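Local coordinates for protein 6-phosphogluconate dehydratase (Shewanella oneidensis, PDB 2GP4) that probably catalyses the dehydration of 6-phosphogluconate to 2-keto-3-deoxy-6-phosphogluconate, and was crystallised without its iron-sulfur cluster, at residues Q497-P505 / R608-A618; L554-I564 / L575-R585. All coordinates share one frame; numbering follows the deposited sequence.

Contact 1. Residues Q497-P505 / R608-A618; sequences QGPKANGMP and RSNLSSPETGA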
ATOM      1  N   GLN A 497      -2.749  16.179  11.774  1.00 16.85           N
ATOM      2  CA  GLN A 497      -2.471  15.724  10.416  1.00 16.91           C
ATOM      3  C   GLN A 497      -3.052  14.338  10.144  1.00 16.84           C
ATOM      4  O   GLN A 497      -2.799  13.746   9.096  1.00 16.68           O
ATOM      5  CB  GLN A 497      -0.955  15.738  10.132  1.00 17.23           C
ATOM      6  CG  GLN A 497      -0.246  17.084  10.341  1.00 17.24           C
ATOM      7  CD  GLN A 497      -0.880  18.243   9.579  1.00 18.52           C
ATOM      8  OE1 GLN A 497      -1.169  18.146   8.381  1.00 18.38           O
ATOM      9  NE2 GLN A 497      -1.089  19.359  10.279  1.00 19.17           N
ATOM     10  N   GLY A 498      -3.835  13.829  11.090  1.00 16.75           N
ATOM     11  CA  GLY A 498      -4.455  12.521  10.950  1.00 16.88           C
ATOM     12  C   GLY A 498      -5.658  12.531  10.023  1.00 17.31           C
ATOM     13  O   GLY A 498      -6.070  13.595   9.544  1.00 17.32           O
ATOM     14  N   PRO A 499      -6.228  11.339   9.752  1.00 17.54           N
ATOM     15  CA  PRO A 499      -7.436  11.194   8.939  1.00 17.70           C
ATOM     16  C   PRO A 499      -8.566  12.148   9.339  1.00 18.12           C
ATOM     17  O   PRO A 499      -9.120  12.836   8.479  1.00 18.07           O
ATOM     18  CB  PRO A 499      -7.847   9.743   9.191  1.00 17.54           C
ATOM     19  CG  PRO A 499      -6.566   9.046   9.442  1.00 17.55           C
ATOM     20  CD  PRO A 499      -5.709  10.030  10.197  1.00 17.35           C
ATOM     21  N   LYS A 500      -8.883  12.208  10.631  1.00 18.63           N
ATOM     22  CA  LYS A 500     -10.022  13.002  11.112  1.00 18.99           C
ATOM     23  C   LYS A 500      -9.756  14.506  11.087  1.00 19.26           C
ATOM     24  O   LYS A 500     -10.671  15.297  10.865  1.00 19.44           O
ATOM     25  CB  LYS A 500     -10.450  12.566  12.518  1.00 18.95           C
ATOM     26  CG  LYS A 500     -11.042  11.158  12.613  1.00 19.00           C
ATOM     27  CD  LYS A 500     -11.724  10.956  13.969  1.00 19.54           C
ATOM     28  CE  LYS A 500     -12.208   9.523  14.176  1.00 19.50           C
ATOM     29  NZ  LYS A 500     -11.074   8.556  14.312  1.00 20.28           N
ATOM     30  N   ALA A 501      -8.505  14.900  11.311  1.00 19.53           N
ATOM     31  CA  ALA A 501      -8.160  16.315  11.392  1.00 19.51           C
ATOM     32  C   ALA A 501      -8.306  17.029  10.057  1.00 19.77           C
ATOM     33  O   ALA A 501      -9.036  18.011   9.956  1.00 19.83           O
ATOM     34  CB  ALA A 501      -6.762  16.483  11.938  1.00 19.46           C
ATOM     35  N   ASN A 502      -7.605  16.532   9.043  1.00 20.14           N
ATOM     36  CA  ASN A 502      -7.578  17.157   7.725  1.00 20.54           C
ATOM     37  C   ASN A 502      -7.532  16.151   6.556  1.00 21.10           C
ATOM     38  O   ASN A 502      -7.058  16.472   5.471  1.00 21.34           O
ATOM     39  CB  ASN A 502      -6.409  18.153   7.637  1.00 20.28           C
ATOM     40  CG  ASN A 502      -5.048  17.505   7.906  1.00 20.17           C
ATOM     41  OD1 ASN A 502      -4.951  16.301   8.176  1.00 19.45           O
ATOM     42  ND2 ASN A 502      -3.988  18.306   7.815  1.00 18.95           N
ATOM     43  N   GLY A 503      -8.009  14.931   6.784  1.00 21.57           N
ATOM     44  CA  GLY A 503      -8.038  13.916   5.736  1.00 22.53           C
ATOM     45  C   GLY A 503      -6.694  13.283   5.447  1.00 23.39           C
ATOM     46  O   GLY A 503      -6.528  12.621   4.422  1.00 23.16           O
HETATM   47  N   MSE A 504      -5.743  13.495   6.357  1.00 24.42           N
HETATM   48  CA  MSE A 504      -4.386  12.941   6.285  1.00 26.13           C
HETATM   49  C   MSE A 504      -3.659  13.204   4.951  1.00 25.08           C
HETATM   50  O   MSE A 504      -3.399  12.274   4.191  1.00 25.36           O
HETATM   51  CB  MSE A 504      -4.410  11.441   6.630  1.00 25.75           C
HETATM   52  CG  MSE A 504      -3.110  10.869   7.184  1.00 26.88           C
HETATM   53 SE   MSE A 504      -3.179   8.910   7.294  1.00 31.80          SE
HETATM   54  CE  MSE A 504      -3.742   8.580   5.458  1.00 32.03           C
ATOM     55  N   PRO A 505      -3.330  14.475   4.656  1.00 24.89           N
ATOM     56  CA  PRO A 505      -2.576  14.715   3.428  1.00 24.82           C
ATOM     57  C   PRO A 505      -1.111  14.286   3.569  1.00 24.97           C
ATOM     58  O   PRO A 505      -0.550  14.365   4.660  1.00 25.07           O
ATOM     59  CB  PRO A 505      -2.663  16.236   3.264  1.00 24.62           C
ATOM     60  CG  PRO A 505      -2.794  16.756   4.655  1.00 24.05           C
ATOM     61  CD  PRO A 505      -3.602  15.727   5.390  1.00 24.61           C
ATOM     62  N   ARG A 608     -14.938  12.147   6.691  1.00 19.33           N
ATOM     63  CA  ARG A 608     -13.672  12.481   7.350  1.00 19.27           C
ATOM     64  C   ARG A 608     -13.764  12.273   8.862  1.00 19.46           C
ATOM     65  O   ARG A 608     -12.852  11.739   9.492  1.00 19.51           O
ATOM     66  CB  ARG A 608     -13.291  13.936   7.053  1.00 19.03           C
ATOM     67  CG  ARG A 608     -11.912  14.352   7.550  1.00 18.73           C
ATOM     68  CD  ARG A 608     -11.722  15.872   7.531  1.00 18.67           C
ATOM     69  NE  ARG A 608     -11.852  16.435   6.182  1.00 17.10           N
ATOM     70  CZ  ARG A 608     -12.888  17.159   5.756  1.00 15.78           C
ATOM     71  NH1 ARG A 608     -13.908  17.438   6.563  1.00 13.75           N
ATOM     72  NH2 ARG A 608     -12.894  17.617   4.514  1.00 15.50           N
ATOM     73  N   SER A 609     -14.885  12.696   9.425  1.00 19.59           N
ATOM     74  CA  SER A 609     -15.118  12.634  10.854  1.00 20.10           C
ATOM     75  C   SER A 609     -15.243  11.197  11.374  1.00 20.04           C
ATOM     76  O   SER A 609     -15.029  10.951  12.561  1.00 20.23           O
ATOM     77  CB  SER A 609     -16.381  13.418  11.192  1.00 20.01           C
ATOM     78  OG  SER A 609     -16.510  13.549  12.579  1.00 21.57           O
ATOM     79  N   ASN A 610     -15.585  10.270  10.480  1.00 19.85           N
ATOM     80  CA  ASN A 610     -15.771   8.860  10.816  1.00 19.80           C
ATOM     81  C   ASN A 610     -14.632   7.945  10.349  1.00 19.83           C
ATOM     82  O   ASN A 610     -14.723   6.727  10.462  1.00 19.94           O
ATOM     83  CB  ASN A 610     -17.113   8.362  10.270  1.00 19.76           C
ATOM     84  CG  ASN A 610     -18.283   8.732  11.168  1.00 19.92           C
ATOM     85  OD1 ASN A 610     -18.482   8.130  12.221  1.00 20.10           O
ATOM     86  ND2 ASN A 610     -19.065   9.723  10.752  1.00 18.88           N
ATOM     87  N   LEU A 611     -13.561   8.534   9.828  1.00 19.93           N
ATOM     88  CA  LEU A 611     -12.384   7.764   9.423  1.00 19.93           C
ATOM     89  C   LEU A 611     -11.762   7.059  10.627  1.00 19.93           C
ATOM     90  O   LEU A 611     -11.513   7.677  11.666  1.00 19.92           O
ATOM     91  CB  LEU A 611     -11.356   8.668   8.752  1.00 19.75           C
ATOM     92  CG  LEU A 611     -11.165   8.706   7.228  1.00 20.46           C
ATOM     93  CD1 LEU A 611     -12.335   8.127   6.418  1.00 18.67           C
ATOM     94  CD2 LEU A 611     -10.802  10.130   6.769  1.00 18.90           C
ATOM     95  N   SER A 612     -11.530   5.760  10.490  1.00 19.79           N
ATOM     96  CA  SER A 612     -10.930   4.993  11.573  1.00 19.76           C
ATOM     97  C   SER A 612      -9.423   5.229  11.616  1.00 19.73           C
ATOM     98  O   SER A 612      -8.878   5.978  10.812  1.00 19.64           O
ATOM     99  CB  SER A 612     -11.271   3.503  11.443  1.00 19.59           C
ATOM    100  OG  SER A 612     -10.596   2.909  10.353  1.00 19.68           O
ATOM    101  N   SER A 613      -8.758   4.607  12.581  1.00 19.99           N
ATOM    102  CA  SER A 613      -7.322   4.745  12.755  1.00 19.93           C
ATOM    103  C   SER A 613      -6.577   4.148  11.559  1.00 19.89           C
ATOM    104  O   SER A 613      -7.054   3.179  10.957  1.00 20.09           O
ATOM    105  CB  SER A 613      -6.914   3.998  14.013  1.00 19.97           C
ATOM    106  OG  SER A 613      -7.183   2.615  13.849  1.00 20.62           O
ATOM    107  N   PRO A 614      -5.411   4.722  11.204  1.00 19.71           N
ATOM    108  CA  PRO A 614      -4.543   4.133  10.177  1.00 19.76           C
ATOM    109  C   PRO A 614      -4.338   2.613  10.305  1.00 19.80           C
ATOM    110  O   PRO A 614      -4.365   1.903   9.295  1.00 19.92           O
ATOM    111  CB  PRO A 614      -3.223   4.877  10.380  1.00 19.81           C
ATOM    112  CG  PRO A 614      -3.649   6.223  10.875  1.00 19.42           C
ATOM    113  CD  PRO A 614      -4.860   5.991  11.726  1.00 19.46           C
ATOM    114  N   GLU A 615      -4.157   2.122  11.529  1.00 19.92           N
ATOM    115  CA  GLU A 615      -3.937   0.690  11.774  1.00 19.98           C
ATOM    116  C   GLU A 615      -5.173  -0.158  11.438  1.00 20.19           C
ATOM    117  O   GLU A 615      -5.054  -1.363  11.187  1.00 20.10           O
ATOM    118  CB  GLU A 615      -3.478   0.455  13.220  1.00 19.96           C
ATOM    119  CG  GLU A 615      -3.314  -1.008  13.624  1.00 19.99           C
ATOM    120  CD  GLU A 615      -2.495  -1.200  14.890  1.00 20.02           C
ATOM    121  OE1 GLU A 615      -2.592  -0.362  15.816  1.00 20.17           O
ATOM    122  OE2 GLU A 615      -1.760  -2.208  14.963  1.00 19.17           O
ATOM    123  N   THR A 616      -6.350   0.472  11.449  1.00 20.26           N
ATOM    124  CA  THR A 616      -7.602  -0.198  11.085  1.00 20.37           C
ATOM    125  C   THR A 616      -8.009   0.163   9.660  1.00 20.69           C
ATOM    126  O   THR A 616      -9.125  -0.146   9.227  1.00 20.70           O
ATOM    127  CB  THR A 616      -8.766   0.110  12.074  1.00 20.34           C
ATOM    128  OG1 THR A 616      -8.917   1.526  12.228  1.00 20.25           O
ATOM    129  CG2 THR A 616      -8.506  -0.534  13.445  1.00 20.06           C
ATOM    130  N   GLY A 617      -7.095   0.822   8.944  1.00 20.88           N
ATOM    131  CA  GLY A 617      -7.250   1.091   7.518  1.00 21.19           C
ATOM    132  C   GLY A 617      -7.780   2.463   7.153  1.00 21.60           C
ATOM    133  O   GLY A 617      -7.999   2.746   5.975  1.00 21.71           O
ATOM    134  N   ALA A 618      -7.974   3.319   8.157  1.00 21.90           N
ATOM    135  CA  ALA A 618      -8.628   4.626   7.979  1.00 22.19           C
ATOM    136  C   ALA A 618      -9.933   4.515   7.181  1.00 22.36           C
ATOM    137  O   ALA A 618     -10.152   5.231   6.191  1.00 22.55           O
ATOM    138  CB  ALA A 618      -7.672   5.637   7.349  1.00 22.10           C
TER
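Lys500 lies along the backbone of 608-618 and ends on the carbonyl of Leu611. Its CA already makes a CA-H...O contact with Arg608 O at 3.5 Å. CB stays near the same oxygen. CG touches two carbonyl oxygens, Arg608 O and Leu611 O. CD then passes Ser609 O at 3.6 Å, and CE comes close to Leu611 O. The chain runs extended as far as CE and bends only at its last torsion (chi4 68°). That bend sets up a hydrogen bond of 2.8 Å from Lys500 NZ to Leu611 O, nearly in line with the C=O. The ammonium also has a salt bridge to Asp551.

Pro499, next to the lysine in the helix, makes the apolar part of the contact. Its CB packs on Leu611 CB at 3.7 Å. Its CG touches Pro614 CD and Ala618 CB, both at 4.2 Å. Arg608 passes the carbonyl end of the short helix 499-502. Its CG touches Pro499 O at 3.3 Å, and its CD lies near Gly503 N. Gly503 has positive phi where the chain leaves the helix, which favours glycine. Helix 145-160 packs against this contact, with Leu147 against Leu611 and Arg608, and Leu146 against Ala618.

The contact thus joins helix 499-502 to the chain that follows helix 605-609. The apolar part is a proline set against Leu611, Pro614 and Ala618. The carbonyls of Arg608, Ser609 and Leu611 line the path of the lysine. Their partial negative charge, together with Asp551, would be expected to favour a charged ammonium.

Contact 2. Residues L554-I564 / L575-R585; sequences LIAKVQDGDLI and LLVSDTELATR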
ATOM      1  N   LEU A 554      -2.100  11.450  23.226  1.00 24.10           N
ATOM      2  CA  LEU A 554      -1.096  12.126  24.036  1.00 24.39           C
ATOM      3  C   LEU A 554      -0.254  13.145  23.253  1.00 24.37           C
ATOM      4  O   LEU A 554       0.328  14.057  23.841  1.00 24.49           O
ATOM      5  CB  LEU A 554      -0.200  11.094  24.738  1.00 24.55           C
ATOM      6  CG  LEU A 554       0.425  11.518  26.071  1.00 24.79           C
ATOM      7  CD1 LEU A 554      -0.658  11.771  27.126  1.00 25.31           C
ATOM      8  CD2 LEU A 554       1.429  10.483  26.563  1.00 24.70           C
ATOM      9  N   ILE A 555      -0.205  12.995  21.932  1.00 24.33           N
ATOM     10  CA  ILE A 555       0.452  13.982  21.058  1.00 24.23           C
ATOM     11  C   ILE A 555      -0.128  15.403  21.216  1.00 24.35           C
ATOM     12  O   ILE A 555       0.587  16.390  21.042  1.00 24.56           O
ATOM     13  CB  ILE A 555       0.425  13.537  19.567  1.00 24.07           C
ATOM     14  CG1 ILE A 555       1.211  14.522  18.694  1.00 23.71           C
ATOM     15  CG2 ILE A 555      -1.012  13.355  19.078  1.00 24.10           C
ATOM     16  CD1 ILE A 555       1.359  14.118  17.246  1.00 23.99           C
ATOM     17  N   ALA A 556      -1.414  15.493  21.551  1.00 24.37           N
ATOM     18  CA  ALA A 556      -2.099  16.777  21.720  1.00 24.45           C
ATOM     19  C   ALA A 556      -1.636  17.547  22.958  1.00 24.50           C
ATOM     20  O   ALA A 556      -1.741  18.773  23.004  1.00 24.67           O
ATOM     21  CB  ALA A 556      -3.621  16.572  21.759  1.00 24.42           C
ATOM     22  N   LYS A 557      -1.121  16.828  23.951  1.00 24.64           N
ATOM     23  CA  LYS A 557      -0.662  17.441  25.203  1.00 24.71           C
ATOM     24  C   LYS A 557       0.826  17.791  25.222  1.00 24.71           C
ATOM     25  O   LYS A 557       1.274  18.554  26.090  1.00 24.77           O
ATOM     26  CB  LYS A 557      -1.019  16.561  26.404  1.00 24.80           C
ATOM     27  CG  LYS A 557      -2.483  16.666  26.821  1.00 25.10           C
ATOM     28  CD  LYS A 557      -2.764  15.881  28.087  1.00 25.61           C
ATOM     29  CE  LYS A 557      -4.225  16.010  28.492  1.00 26.16           C
ATOM     30  NZ  LYS A 557      -4.483  15.350  29.800  1.00 26.64           N
ATOM     31  N   VAL A 558       1.581  17.240  24.269  1.00 24.68           N
ATOM     32  CA  VAL A 558       3.020  17.500  24.156  1.00 24.41           C
ATOM     33  C   VAL A 558       3.282  19.009  24.091  1.00 24.54           C
ATOM     34  O   VAL A 558       2.590  19.735  23.378  1.00 24.72           O
ATOM     35  CB  VAL A 558       3.641  16.804  22.918  1.00 24.30           C
ATOM     36  CG1 VAL A 558       5.155  17.002  22.885  1.00 24.12           C
ATOM     37  CG2 VAL A 558       3.319  15.322  22.905  1.00 24.11           C
ATOM     38  N   GLN A 559       4.264  19.473  24.858  1.00 24.52           N
ATOM     39  CA  GLN A 559       4.638  20.883  24.877  1.00 24.66           C
ATOM     40  C   GLN A 559       6.086  21.019  24.440  1.00 24.70           C
ATOM     41  O   GLN A 559       6.851  20.064  24.540  1.00 24.85           O
ATOM     42  CB  GLN A 559       4.445  21.475  26.281  1.00 24.57           C
ATOM     43  CG  GLN A 559       2.989  21.550  26.735  1.00 24.47           C
ATOM     44  CD  GLN A 559       2.807  22.083  28.157  1.00 24.98           C
ATOM     45  OE1 GLN A 559       3.761  22.515  28.816  1.00 24.92           O
ATOM     46  NE2 GLN A 559       1.563  22.061  28.632  1.00 24.71           N
ATOM     47  N   ASP A 560       6.461  22.198  23.949  1.00 24.84           N
ATOM     48  CA  ASP A 560       7.851  22.467  23.596  1.00 25.04           C
ATOM     49  C   ASP A 560       8.758  22.191  24.791  1.00 25.08           C
ATOM     50  O   ASP A 560       8.461  22.595  25.921  1.00 25.20           O
ATOM     51  CB  ASP A 560       8.027  23.913  23.128  1.00 25.20           C
ATOM     52  CG  ASP A 560       7.234  24.223  21.872  1.00 26.08           C
ATOM     53  OD1 ASP A 560       7.566  23.669  20.798  1.00 26.30           O
ATOM     54  OD2 ASP A 560       6.280  25.032  21.960  1.00 27.53           O
ATOM     55  N   GLY A 561       9.851  21.481  24.540  1.00 25.17           N
ATOM     56  CA  GLY A 561      10.831  21.196  25.582  1.00 25.01           C
ATOM     57  C   GLY A 561      10.748  19.779  26.111  1.00 25.06           C
ATOM     58  O   GLY A 561      11.773  19.191  26.455  1.00 25.19           O
ATOM     59  N   ASP A 562       9.532  19.234  26.181  1.00 24.96           N
ATOM     60  CA  ASP A 562       9.316  17.860  26.645  1.00 24.80           C
ATOM     61  C   ASP A 562      10.274  16.908  25.949  1.00 24.71           C
ATOM     62  O   ASP A 562      10.489  17.018  24.742  1.00 24.86           O
ATOM     63  CB  ASP A 562       7.888  17.400  26.349  1.00 24.74           C
ATOM     64  CG  ASP A 562       6.835  18.205  27.083  1.00 25.14           C
ATOM     65  OD1 ASP A 562       7.184  19.022  27.962  1.00 25.78           O
ATOM     66  OD2 ASP A 562       5.640  18.013  26.773  1.00 25.47           O
ATOM     67  N   LEU A 563      10.850  15.979  26.704  1.00 24.64           N
ATOM     68  CA  LEU A 563      11.698  14.952  26.109  1.00 24.42           C
ATOM     69  C   LEU A 563      10.845  13.871  25.460  1.00 24.22           C
ATOM     70  O   LEU A 563       9.915  13.341  26.074  1.00 24.10           O
ATOM     71  CB  LEU A 563      12.640  14.326  27.141  1.00 24.41           C
ATOM     72  CG  LEU A 563      13.984  14.970  27.527  1.00 25.17           C
ATOM     73  CD1 LEU A 563      14.700  15.643  26.347  1.00 25.24           C
ATOM     74  CD2 LEU A 563      13.816  15.946  28.672  1.00 25.85           C
ATOM     75  N   ILE A 564      11.170  13.559  24.210  1.00 24.11           N
ATOM     76  CA  ILE A 564      10.541  12.470  23.478  1.00 23.90           C
ATOM     77  C   ILE A 564      11.608  11.492  23.019  1.00 24.07           C
ATOM     78  O   ILE A 564      12.597  11.887  22.399  1.00 24.21           O
ATOM     79  CB  ILE A 564       9.784  12.989  22.254  1.00 23.89           C
ATOM     80  CG1 ILE A 564       8.401  13.481  22.665  1.00 23.62           C
ATOM     81  CG2 ILE A 564       9.681  11.910  21.182  1.00 23.41           C
ATOM     82  CD1 ILE A 564       7.802  14.480  21.700  1.00 23.26           C
ATOM     83  N   LEU A 575       6.849   9.754  25.513  1.00 25.28           N
ATOM     84  CA  LEU A 575       6.916  11.122  26.002  1.00 25.55           C
ATOM     85  C   LEU A 575       7.375  11.075  27.461  1.00 26.21           C
ATOM     86  O   LEU A 575       6.708  10.492  28.318  1.00 26.13           O
ATOM     87  CB  LEU A 575       5.558  11.818  25.873  1.00 25.56           C
ATOM     88  CG  LEU A 575       5.441  13.294  26.282  1.00 25.41           C
ATOM     89  CD1 LEU A 575       6.301  14.199  25.398  1.00 24.43           C
ATOM     90  CD2 LEU A 575       3.984  13.753  26.278  1.00 24.97           C
ATOM     91  N   LEU A 576       8.519  11.689  27.735  1.00 27.07           N
ATOM     92  CA  LEU A 576       9.172  11.555  29.035  1.00 28.02           C
ATOM     93  C   LEU A 576       8.667  12.577  30.049  1.00 28.85           C
ATOM     94  O   LEU A 576       9.435  13.374  30.589  1.00 29.10           O
ATOM     95  CB  LEU A 576      10.695  11.628  28.881  1.00 27.90           C
ATOM     96  CG  LEU A 576      11.456  10.380  28.414  1.00 27.52           C
ATOM     97  CD1 LEU A 576      10.992   9.875  27.078  1.00 27.10           C
ATOM     98  CD2 LEU A 576      12.943  10.686  28.359  1.00 28.12           C
ATOM     99  N   VAL A 577       7.358  12.554  30.284  1.00 29.74           N
ATOM    100  CA  VAL A 577       6.731  13.337  31.341  1.00 30.69           C
ATOM    101  C   VAL A 577       5.809  12.407  32.118  1.00 31.36           C
ATOM    102  O   VAL A 577       5.248  11.467  31.549  1.00 31.50           O
ATOM    103  CB  VAL A 577       5.932  14.560  30.797  1.00 30.52           C
ATOM    104  CG1 VAL A 577       6.843  15.534  30.078  1.00 30.66           C
ATOM    105  CG2 VAL A 577       4.842  14.119  29.867  1.00 31.51           C
ATOM    106  N   SER A 578       5.660  12.663  33.417  1.00 32.29           N
ATOM    107  CA  SER A 578       4.843  11.817  34.286  1.00 32.97           C
ATOM    108  C   SER A 578       3.363  11.902  33.935  1.00 33.38           C
ATOM    109  O   SER A 578       2.902  12.916  33.400  1.00 33.48           O
ATOM    110  CB  SER A 578       5.047  12.209  35.751  1.00 33.09           C
ATOM    111  OG  SER A 578       4.688  13.563  35.966  1.00 33.43           O
ATOM    112  N   ASP A 579       2.630  10.831  34.236  1.00 34.08           N
ATOM    113  CA  ASP A 579       1.170  10.817  34.111  1.00 34.77           C
ATOM    114  C   ASP A 579       0.536  11.957  34.915  1.00 35.07           C
ATOM    115  O   ASP A 579      -0.436  12.573  34.465  1.00 35.13           O
ATOM    116  CB  ASP A 579       0.594   9.472  34.574  1.00 34.96           C
ATOM    117  CG  ASP A 579       0.597   8.412  33.477  1.00 35.60           C
ATOM    118  OD1 ASP A 579       1.576   8.327  32.704  1.00 36.75           O
ATOM    119  OD2 ASP A 579      -0.385   7.643  33.398  1.00 36.03           O
ATOM    120  N   THR A 580       1.103  12.236  36.091  1.00 35.37           N
ATOM    121  CA  THR A 580       0.614  13.301  36.975  1.00 35.75           C
ATOM    122  C   THR A 580       0.768  14.697  36.361  1.00 35.82           C
ATOM    123  O   THR A 580      -0.165  15.503  36.415  1.00 35.88           O
ATOM    124  CB  THR A 580       1.285  13.261  38.367  1.00 35.78           C
ATOM    125  OG1 THR A 580       2.704  13.406  38.230  1.00 36.50           O
ATOM    126  CG2 THR A 580       0.983  11.946  39.069  1.00 35.95           C
ATOM    127  N   GLU A 581       1.930  14.975  35.764  1.00 35.81           N
ATOM    128  CA  GLU A 581       2.135  16.243  35.066  1.00 35.85           C
ATOM    129  C   GLU A 581       1.221  16.369  33.844  1.00 35.85           C
ATOM    130  O   GLU A 581       0.860  17.477  33.445  1.00 36.01           O
ATOM    131  CB  GLU A 581       3.602  16.446  34.662  1.00 35.77           C
ATOM    132  CG  GLU A 581       3.933  17.903  34.307  1.00 36.00           C
ATOM    133  CD  GLU A 581       5.296  18.094  33.660  1.00 36.09           C
ATOM    134  OE1 GLU A 581       6.231  17.319  33.963  1.00 36.51           O
ATOM    135  OE2 GLU A 581       5.432  19.041  32.852  1.00 36.12           O
ATOM    136  N   LEU A 582       0.842  15.236  33.257  1.00 35.78           N
ATOM    137  CA  LEU A 582      -0.047  15.243  32.095  1.00 35.87           C
ATOM    138  C   LEU A 582      -1.504  15.508  32.467  1.00 35.86           C
ATOM    139  O   LEU A 582      -2.280  16.002  31.646  1.00 35.95           O
ATOM    140  CB  LEU A 582       0.080  13.941  31.295  1.00 35.85           C
ATOM    141  CG  LEU A 582       1.369  13.782  30.482  1.00 35.92           C
ATOM    142  CD1 LEU A 582       1.575  12.338  30.034  1.00 35.75           C
ATOM    143  CD2 LEU A 582       1.399  14.736  29.289  1.00 35.78           C
ATOM    144  N   ALA A 583      -1.862  15.188  33.709  1.00 35.87           N
ATOM    145  CA  ALA A 583      -3.207  15.442  34.229  1.00 35.78           C
ATOM    146  C   ALA A 583      -3.480  16.935  34.453  1.00 35.72           C
ATOM    147  O   ALA A 583      -4.638  17.370  34.450  1.00 35.80           O
ATOM    148  CB  ALA A 583      -3.439  14.656  35.515  1.00 35.77           C
ATOM    149  N   THR A 584      -2.415  17.711  34.648  1.00 35.57           N
ATOM    150  CA  THR A 584      -2.531  19.157  34.843  1.00 35.44           C
ATOM    151  C   THR A 584      -2.713  19.883  33.512  1.00 35.37           C
ATOM    152  O   THR A 584      -3.313  20.961  33.459  1.00 35.23           O
ATOM    153  CB  THR A 584      -1.296  19.746  35.566  1.00 35.51           C
ATOM    154  OG1 THR A 584      -0.144  19.644  34.721  1.00 35.78           O
ATOM    155  CG2 THR A 584      -1.027  19.020  36.883  1.00 35.49           C
ATOM    156  N   ARG A 585      -2.199  19.277  32.441  1.00 35.36           N
ATOM    157  CA  ARG A 585      -2.168  19.904  31.116  1.00 35.16           C
ATOM    158  C   ARG A 585      -3.506  19.876  30.379  1.00 35.31           C
ATOM    159  O   ARG A 585      -4.225  18.873  30.401  1.00 35.44           O
ATOM    160  CB  ARG A 585      -1.091  19.256  30.240  1.00 34.84           C
ATOM    161  CG  ARG A 585       0.330  19.546  30.681  1.00 34.14           C
ATOM    162  CD  ARG A 585       1.335  18.830  29.802  1.00 32.98           C
ATOM    163  NE  ARG A 585       2.704  19.026  30.274  1.00 32.63           N
ATOM    164  CZ  ARG A 585       3.796  18.747  29.563  1.00 32.51           C
ATOM    165  NH1 ARG A 585       3.693  18.259  28.333  1.00 32.70           N
ATOM    166  NH2 ARG A 585       4.994  18.962  30.081  1.00 32.33           N
TER
HETATM  167  O   HOH W   1      10.542  16.020  29.446  1.00 37.00           O
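Leu554 opens the contact by setting CD1 on Leu582 CD1 at 3.7 Å, the two side chains crossing at about a right angle. Lys557 follows, fully extended beyond CG, and its NZ bonds to Leu582 O at 2.9 Å from above the carbonyl plane. Its own carbonyl takes a weak bond from Arg585 NH1. Val558 packs CG2 on Leu575 CD2. Gln559 stacks its amide over one face of the Arg585 guanidinium, offset toward the rim, the planes 9° apart.

Asp562 ends the turn from Gln559 and meets Arg585 end-on. Arg585 NH1 bonds to Asp562 OD2 at 2.5 Å and NH2 to OD1 at 3.0 Å, both on the syn side but tilted out of the carboxylate plane. Gln559 N reaches OD2 from the opposite face of the carboxylate. Arg585 NH2 also bridges to Glu581 OE2 at 2.8 Å, so one arginine joins two acids. A leucine in place of Arg585 would probably leave Asp562 and Glu581 without their shared positive charge, and the Gln559 amide without its stacking partner.

Leu563 O accepts from Leu576 N at 2.7 Å, and a water links Leu563 N to Leu576 O. Ile564 pairs with Leu575 as an antiparallel non-hydrogen-bonded pair, its CG1 3.5 Å from Leu575 CD1.

Strand 563-567 lies between strands 463-471 and 572-575, the latter an outermost strand of the mixed sheet. Helix 579-584 follows that strand and packs against 554-557.

How the contacts relate
Both contacts lie in the C-terminal part of the dehydratase, on the same side of the chain's centre. Their centres are about 23 Å apart, and their nearest atoms, about 7 Å apart, do not touch. Along the chain the order is 497-505, then 554-564, 575-585 and finally 608-618. Contact 2 therefore falls wholly between the two halves of contact 1. Strand 490-494, just before contact 1, and strands 563-567 and 572-575 of contact 2 belong to one mixed sheet. Contact 2 sits at the edge of that sheet, farther from the chain's centre. Contact 1 is buried and packs against helix 145-160, which is consistent with a place where the C-terminal part meets the helical N-terminal part.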